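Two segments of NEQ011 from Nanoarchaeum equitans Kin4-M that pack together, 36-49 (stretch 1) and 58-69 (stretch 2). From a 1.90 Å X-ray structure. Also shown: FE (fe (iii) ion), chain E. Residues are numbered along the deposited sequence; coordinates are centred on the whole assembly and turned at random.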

# COMPACT_ATOMS: atom_id res chain seq x y z
N PRO A 36 8.34 -14.34 -14.58
CA PRO A 36 7.80 -15.38 -13.71
C PRO A 36 6.92 -14.79 -12.61
O PRO A 36 7.15 -13.67 -12.14
CB PRO A 36 9.05 -16.04 -13.12
CG PRO A 36 10.11 -15.81 -14.15
CD PRO A 36 9.80 -14.46 -14.76
N ASN A 37 5.89 -15.54 -12.23
CA ASN A 37 4.96 -15.14 -11.16
C ASN A 37 4.89 -16.29 -10.17
O ASN A 37 3.97 -17.12 -10.22
CB ASN A 37 3.59 -14.77 -11.72
CG ASN A 37 2.76 -13.97 -10.74
OD1 ASN A 37 3.01 -13.99 -9.53
ND2 ASN A 37 1.76 -13.26 -11.25
N GLU A 38 5.86 -16.34 -9.27
CA GLU A 38 6.06 -17.42 -8.32
C GLU A 38 6.16 -16.85 -6.92
O GLU A 38 6.45 -15.66 -6.75
CB GLU A 38 7.33 -18.21 -8.66
CG GLU A 38 7.38 -18.71 -10.10
CD GLU A 38 8.78 -19.08 -10.53
OE1 GLU A 38 9.73 -18.85 -9.75
OE2 GLU A 38 8.94 -19.61 -11.65
N PRO A 39 5.93 -17.67 -5.88
CA PRO A 39 6.00 -17.13 -4.51
C PRO A 39 7.33 -16.47 -4.19
O PRO A 39 7.34 -15.40 -3.55
CB PRO A 39 5.76 -18.38 -3.65
CG PRO A 39 4.91 -19.26 -4.51
CD PRO A 39 5.42 -19.05 -5.91
N SER A 40 8.44 -17.04 -4.64
CA SER A 40 9.77 -16.51 -4.34
C SER A 40 10.34 -15.65 -5.46
O SER A 40 11.51 -15.26 -5.39
CB SER A 40 10.74 -17.65 -4.01
OG SER A 40 10.31 -18.34 -2.85
N HIS A 41 9.55 -15.34 -6.49
CA HIS A 41 10.03 -14.51 -7.60
C HIS A 41 8.82 -13.98 -8.35
O HIS A 41 8.18 -14.72 -9.09
CB HIS A 41 10.94 -15.31 -8.52
CG HIS A 41 11.61 -14.48 -9.58
ND1 HIS A 41 12.20 -15.02 -10.70
CD2 HIS A 41 11.78 -13.14 -9.67
CE1 HIS A 41 12.70 -14.05 -11.44
NE2 HIS A 41 12.46 -12.90 -10.84
N HIS A 42 8.52 -12.69 -8.17
CA HIS A 42 7.36 -12.10 -8.82
C HIS A 42 7.48 -10.58 -8.81
O HIS A 42 8.25 -10.00 -8.04
CB HIS A 42 6.06 -12.52 -8.14
CG HIS A 42 6.00 -12.21 -6.67
ND1 HIS A 42 6.18 -13.17 -5.70
CD2 HIS A 42 5.80 -11.05 -6.02
CE1 HIS A 42 6.08 -12.61 -4.51
NE2 HIS A 42 5.85 -11.32 -4.67
N ILE A 43 6.70 -9.95 -9.68
CA ILE A 43 6.57 -8.50 -9.68
C ILE A 43 5.52 -8.15 -8.64
O ILE A 43 4.35 -8.55 -8.75
CB ILE A 43 6.16 -7.97 -11.07
CG1 ILE A 43 7.14 -8.47 -12.15
CG2 ILE A 43 6.11 -6.45 -11.05
CD1 ILE A 43 8.56 -8.01 -11.96
N GLN A 44 5.93 -7.41 -7.61
CA GLN A 44 5.07 -7.19 -6.45
C GLN A 44 4.20 -5.95 -6.58
O GLN A 44 3.03 -5.98 -6.21
CB GLN A 44 5.92 -7.10 -5.18
CG GLN A 44 5.15 -7.33 -3.90
CD GLN A 44 6.06 -7.45 -2.69
OE1 GLN A 44 6.53 -6.45 -2.15
NE2 GLN A 44 6.32 -8.69 -2.27
N TRP A 45 4.74 -4.85 -7.10
CA TRP A 45 3.98 -3.61 -7.15
C TRP A 45 4.57 -2.67 -8.19
O TRP A 45 5.68 -2.87 -8.68
CB TRP A 45 3.95 -2.93 -5.77
CG TRP A 45 5.30 -2.70 -5.15
CD1 TRP A 45 5.92 -3.48 -4.21
CD2 TRP A 45 6.20 -1.61 -5.41
NE1 TRP A 45 7.14 -2.95 -3.87
CE2 TRP A 45 7.33 -1.79 -4.59
CE3 TRP A 45 6.15 -0.49 -6.24
CZ2 TRP A 45 8.41 -0.91 -4.59
CZ3 TRP A 45 7.21 0.39 -6.24
CH2 TRP A 45 8.33 0.18 -5.42
N VAL A 46 3.79 -1.65 -8.52
CA VAL A 46 4.22 -0.57 -9.40
C VAL A 46 3.72 0.75 -8.82
O VAL A 46 2.56 0.87 -8.43
CB VAL A 46 3.72 -0.75 -10.85
CG1 VAL A 46 2.23 -1.05 -10.87
CG2 VAL A 46 4.03 0.48 -11.68
N ASP A 47 4.62 1.74 -8.73
CA ASP A 47 4.25 3.10 -8.38
C ASP A 47 4.26 3.96 -9.64
O ASP A 47 5.16 3.84 -10.47
CB ASP A 47 5.22 3.69 -7.35
CG ASP A 47 4.86 3.34 -5.93
OD1 ASP A 47 3.66 3.18 -5.64
OD2 ASP A 47 5.78 3.23 -5.09
N LEU A 48 3.24 4.81 -9.78
CA LEU A 48 3.12 5.70 -10.92
C LEU A 48 3.16 7.15 -10.44
O LEU A 48 2.35 7.55 -9.60
CB LEU A 48 1.83 5.44 -11.70
CG LEU A 48 1.55 6.37 -12.88
CD1 LEU A 48 2.55 6.13 -14.01
CD2 LEU A 48 0.13 6.21 -13.38
N TYR A 49 4.10 7.92 -10.98
CA TYR A 49 4.22 9.34 -10.67
C TYR A 49 4.04 10.17 -11.93
O TYR A 49 4.27 9.70 -13.05
CB TYR A 49 5.59 9.66 -10.05
CG TYR A 49 5.92 8.88 -8.80
CD1 TYR A 49 5.67 9.42 -7.54
CD2 TYR A 49 6.50 7.63 -8.87
CE1 TYR A 49 5.99 8.71 -6.39
CE2 TYR A 49 6.82 6.92 -7.73
CZ TYR A 49 6.56 7.47 -6.49
OH TYR A 49 6.87 6.76 -5.35
FE FE E . 12.91 -10.81 -11.73
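Stretch 2 58-69: THIARIEFKAHG

V46 and L48 form the apolar centre of the contact, on the face of the sheet they share with A61 and I63. V46 CG1 lies 3.6 Å from F65 CZ and 3.9 Å from I63 CB. L48 CB sits 4.4 Å from A61 CB, and L48 CD2 is 4.1 Å from I60 CG2.

Stretch 2 runs as an extended strand from T58 to F65, antiparallel to the strand of stretch 1. Their directions differ by 148°, and the axes approach to 4.6 Å. V46 and I63 pair through two backbone bonds, V46 N to I63 O and I63 N to V46 O, both 3.0 Å. F65 N donates to Q44 O at 2.8 Å. L48 N reaches A61 O at 3.0 Å. L48 O accepts from both I60 N (2.8 Å) and A61 N (3.3 Å), at a bulge that shifts the register by one, so Y49 pairs with H59.

The Y49 and H59 rings form an offset stack. Beside them, D47 holds R62 in a salt bridge: NE to OD1 is 2.8 Å and NH2 to OD2 3.0 Å.

Beyond F65 the chain leaves the strand conformation. The H68 ring stacks face to face on H42, centroids 3.4 Å apart. At its edge, H68 ND1 donates to N37 OD1 at 2.8 Å.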

# COMPACT_ATOMS: atom_id res chain seq x y z
N THR A 58 4.47 14.05 -8.58
CA THR A 58 3.24 13.80 -7.84
C THR A 58 2.88 12.32 -7.94
O THR A 58 2.79 11.78 -9.05
CB THR A 58 2.09 14.66 -8.37
OG1 THR A 58 2.37 16.04 -8.11
CG2 THR A 58 0.78 14.27 -7.71
N HIS A 59 2.69 11.68 -6.79
CA HIS A 59 2.29 10.28 -6.77
C HIS A 59 0.86 10.16 -7.27
O HIS A 59 -0.06 10.75 -6.69
CB HIS A 59 2.42 9.71 -5.36
CG HIS A 59 2.56 8.22 -5.33
ND1 HIS A 59 2.86 7.53 -4.17
CD2 HIS A 59 2.45 7.29 -6.30
CE1 HIS A 59 2.92 6.24 -4.44
NE2 HIS A 59 2.68 6.07 -5.72
N ILE A 60 0.67 9.40 -8.34
CA ILE A 60 -0.65 9.24 -8.96
C ILE A 60 -1.34 7.97 -8.49
O ILE A 60 -2.50 8.00 -8.09
CB ILE A 60 -0.53 9.27 -10.50
CG1 ILE A 60 0.03 10.61 -10.98
CG2 ILE A 60 -1.89 9.01 -11.13
CD1 ILE A 60 -0.82 11.81 -10.60
N ALA A 61 -0.64 6.84 -8.53
CA ALA A 61 -1.25 5.57 -8.17
C ALA A 61 -0.20 4.64 -7.57
O ALA A 61 0.99 4.75 -7.87
CB ALA A 61 -1.92 4.90 -9.37
N ARG A 62 -0.67 3.73 -6.71
CA ARG A 62 0.13 2.63 -6.20
C ARG A 62 -0.68 1.35 -6.37
O ARG A 62 -1.81 1.26 -5.87
CB ARG A 62 0.50 2.87 -4.73
CG ARG A 62 1.18 1.70 -4.02
CD ARG A 62 1.84 2.16 -2.72
NE ARG A 62 3.13 2.81 -2.96
CZ ARG A 62 3.85 3.42 -2.02
NH1 ARG A 62 3.42 3.48 -0.77
NH2 ARG A 62 5.02 3.97 -2.33
N ILE A 63 -0.13 0.38 -7.09
CA ILE A 63 -0.82 -0.87 -7.38
C ILE A 63 0.01 -2.02 -6.85
O ILE A 63 1.17 -2.19 -7.26
CB ILE A 63 -1.09 -1.05 -8.89
CG1 ILE A 63 -1.84 0.16 -9.45
CG2 ILE A 63 -1.87 -2.33 -9.13
CD1 ILE A 63 -1.00 1.02 -10.35
N GLU A 64 -0.57 -2.81 -5.95
CA GLU A 64 0.07 -4.01 -5.44
C GLU A 64 -0.58 -5.23 -6.08
O GLU A 64 -1.81 -5.37 -6.06
CB GLU A 64 -0.06 -4.10 -3.91
CG GLU A 64 0.50 -2.92 -3.14
CD GLU A 64 1.83 -3.23 -2.48
OE1 GLU A 64 2.36 -4.35 -2.69
OE2 GLU A 64 2.34 -2.37 -1.73
N PHE A 65 0.25 -6.08 -6.69
CA PHE A 65 -0.20 -7.35 -7.25
C PHE A 65 -0.00 -8.41 -6.18
O PHE A 65 1.13 -8.80 -5.88
CB PHE A 65 0.57 -7.67 -8.52
CG PHE A 65 0.68 -6.50 -9.47
CD1 PHE A 65 -0.43 -6.03 -10.15
CD2 PHE A 65 1.89 -5.86 -9.67
CE1 PHE A 65 -0.34 -4.96 -11.02
CE2 PHE A 65 1.99 -4.78 -10.53
CZ PHE A 65 0.87 -4.34 -11.21
N LYS A 66 -1.11 -8.89 -5.59
CA LYS A 66 -1.05 -9.55 -4.29
C LYS A 66 -0.99 -11.07 -4.35
O LYS A 66 -0.47 -11.68 -3.41
CB LYS A 66 -2.25 -9.14 -3.44
CG LYS A 66 -2.24 -7.69 -2.98
CD LYS A 66 -1.02 -7.42 -2.11
CE LYS A 66 -1.29 -6.35 -1.08
NZ LYS A 66 -0.09 -6.18 -0.22
N ALA A 67 -1.50 -11.70 -5.41
CA ALA A 67 -1.57 -13.15 -5.48
C ALA A 67 -0.44 -13.68 -6.36
O ALA A 67 -0.22 -13.19 -7.47
CB ALA A 67 -2.92 -13.61 -6.02
N HIS A 68 0.26 -14.70 -5.85
CA HIS A 68 1.41 -15.28 -6.54
C HIS A 68 1.45 -16.78 -6.34
O HIS A 68 2.51 -17.38 -6.13
CB HIS A 68 2.72 -14.63 -6.07
CG HIS A 68 2.69 -13.14 -6.08
ND1 HIS A 68 2.75 -12.40 -7.24
CD2 HIS A 68 2.62 -12.24 -5.07
CE1 HIS A 68 2.71 -11.11 -6.95
NE2 HIS A 68 2.63 -10.99 -5.64
N GLY A 69 0.28 -17.42 -6.40
CA GLY A 69 0.18 -18.86 -6.29
C GLY A 69 -0.75 -19.35 -5.19
O GLY A 69 -1.09 -20.54 -5.18